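Local coordinates for protein uncharacterized HTH-type transcriptional regulator YybR (Bacillus subtilis, PDB 4A5N) that acts as a redox-sensing MarR/DUF24-type transcriptional activator and probably binds DNA through its helix-turn-helix fold, at the interface of chains A and B. Numbering follows the deposited sequence. Chains: chain A/B, Uncharacterized hth-type transcriptional regulator YYBR.

The interface of chains A and B. Residues chain A 99-100, 103-104; chain B 15, 19, 96, 99.
Helix 94-114 of chain A packs against two elements of chain B, the amino-terminal helix 15-23 and the equivalent long helix, 94-115. In this MarR/DUF24 (HxlR-type) helix-turn-helix regulator, as in MarR proteins generally, such terminal helices build the dimer, and contacts away from the two-fold axis have twins with the chains exchanged.

On helix 15-23, the hydroxyl OG1 of B:Thr19 donates to the backbone O of A:Met100 at 2.8 Å, tilted 35° from the carbonyl plane. The same hydroxyl also donates to O of B:Pro15 at 3.1 Å, one turn earlier in its own helix, so its proton is probably shared between them or alternates. The backbone N of A:Gly104 lies 3.2 Å from OG1, but its N-H is also engaged with O of A:Met100 in its own helix and can at most be shared. With chi1 at -55°, the hydroxyl is trans to the carbonyl carbon of B:Thr19, while methyl CG2 meets benzo carbon CE3 of A:Trp103 at 3.9 Å and the side chain of A:Met100. A valine here, with a methyl where the hydroxyl was, would probably leave the A:Met100 carbonyl without its cross-chain donor and the B:Pro15 carbonyl without its hydroxyl partner.

Towards the long helix of chain B, the extended B:Ile96 points its CD1 methyl at the A:Gln99 carbonyl, 3.6 Å from its O, and packs 3.8 Å from CA of A:Met100 and equally near CB of A:Trp103. Its other branch, CG2, meets CG of A:Met100 at 4.0 Å.

A:Gln99 faces its own symmetry mate. The two side chains cross at about a right angle, and NE2 of B:Gln99 donates to OE1 of A:Gln99 at 2.9 Å. The acceptor lies almost in the donor's amide plane, yet the donor sits 46° above the acceptor's carbonyl plane, not on a lone pair. The reverse amide pair is too long for a bond, so the two meet unequally.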
loop_
_atom_site.group_PDB
_atom_site.type_symbol
_atom_site.label_atom_id
_atom_site.label_comp_id
_atom_site.label_asym_id
_atom_site.label_seq_id
_atom_site.Cartn_x
_atom_site.Cartn_y
_atom_site.Cartn_z
ATOM N N GLN A 99 -6.932 -8.794 -2.695
ATOM C CA GLN A 99 -6.305 -9.487 -1.586
ATOM C C GLN A 99 -6.087 -8.627 -0.328
ATOM O O GLN A 99 -6.267 -9.091 0.784
ATOM C CB GLN A 99 -5.036 -10.183 -2.071
ATOM C CG GLN A 99 -5.415 -11.455 -2.857
ATOM C CD GLN A 99 -4.242 -12.280 -3.201
ATOM O OE1 GLN A 99 -3.333 -12.447 -2.379
ATOM N NE2 GLN A 99 -4.222 -12.801 -4.432
ATOM N N MET A 100 -5.709 -7.354 -0.495
ATOM C CA MET A 100 -5.690 -6.424 0.617
ATOM C C MET A 100 -7.056 -6.170 1.197
ATOM O O MET A 100 -7.229 -6.154 2.409
ATOM C CB MET A 100 -5.086 -5.094 0.129
ATOM C CG MET A 100 -3.609 -5.159 -0.140
ATOM S SD MET A 100 -2.959 -3.458 -0.403
ATOM C CE MET A 100 -3.792 -2.973 -1.852
ATOM N N TRP A 103 -7.758 -9.350 3.261
ATOM C CA TRP A 103 -6.948 -9.384 4.464
ATOM C C TRP A 103 -7.495 -8.410 5.497
ATOM O O TRP A 103 -7.616 -8.743 6.675
ATOM C CB TRP A 103 -5.486 -9.045 4.101
ATOM C CG TRP A 103 -4.530 -9.258 5.253
ATOM C CD1 TRP A 103 -3.762 -10.404 5.524
ATOM C CD2 TRP A 103 -4.242 -8.338 6.362
ATOM N NE1 TRP A 103 -3.037 -10.248 6.706
ATOM C CE2 TRP A 103 -3.283 -9.028 7.244
ATOM C CE3 TRP A 103 -4.702 -7.075 6.727
ATOM C CZ2 TRP A 103 -2.787 -8.435 8.400
ATOM C CZ3 TRP A 103 -4.185 -6.479 7.891
ATOM C CH2 TRP A 103 -3.255 -7.154 8.716
ATOM N N GLY A 104 -7.827 -7.197 5.062
ATOM C CA GLY A 104 -8.363 -6.177 5.955
ATOM C C GLY A 104 -9.696 -6.597 6.572
ATOM O O GLY A 104 -9.908 -6.396 7.763
ATOM N N PRO B 15 -11.710 -1.669 3.945
ATOM C CA PRO B 15 -10.704 -2.699 4.301
ATOM C C PRO B 15 -9.394 -2.646 3.494
ATOM O O PRO B 15 -8.357 -3.063 4.016
ATOM C CB PRO B 15 -11.457 -4.020 4.130
ATOM C CG PRO B 15 -12.574 -3.721 3.195
ATOM C CD PRO B 15 -12.887 -2.245 3.272
ATOM N N THR B 19 -5.731 -2.223 5.351
ATOM C CA THR B 19 -4.512 -2.965 5.086
ATOM C C THR B 19 -3.323 -2.080 4.737
ATOM O O THR B 19 -2.222 -2.306 5.236
ATOM C CB THR B 19 -4.725 -4.012 4.006
ATOM O OG1 THR B 19 -5.811 -4.843 4.411
ATOM C CG2 THR B 19 -3.477 -4.836 3.813
ATOM N N ILE B 96 0.750 -10.920 -0.063
ATOM C CA ILE B 96 0.476 -9.592 -0.585
ATOM C C ILE B 96 1.817 -8.855 -0.820
ATOM O O ILE B 96 2.024 -8.305 -1.888
ATOM C CB ILE B 96 -0.408 -8.768 0.369
ATOM C CG1 ILE B 96 -1.885 -9.221 0.267
ATOM C CG2 ILE B 96 -0.214 -7.262 0.082
ATOM C CD1 ILE B 96 -2.785 -8.797 1.417
ATOM N N GLN B 99 3.583 -10.249 -3.878
ATOM C CA GLN B 99 2.941 -9.749 -5.078
ATOM C C GLN B 99 3.337 -8.340 -5.446
ATOM O O GLN B 99 3.558 -8.069 -6.657
ATOM C CB GLN B 99 1.445 -9.839 -4.970
ATOM C CG GLN B 99 0.982 -11.268 -5.151
ATOM C CD GLN B 99 -0.485 -11.382 -4.905
ATOM O OE1 GLN B 99 -1.311 -10.982 -5.737
ATOM N NE2 GLN B 99 -0.834 -11.929 -3.724
#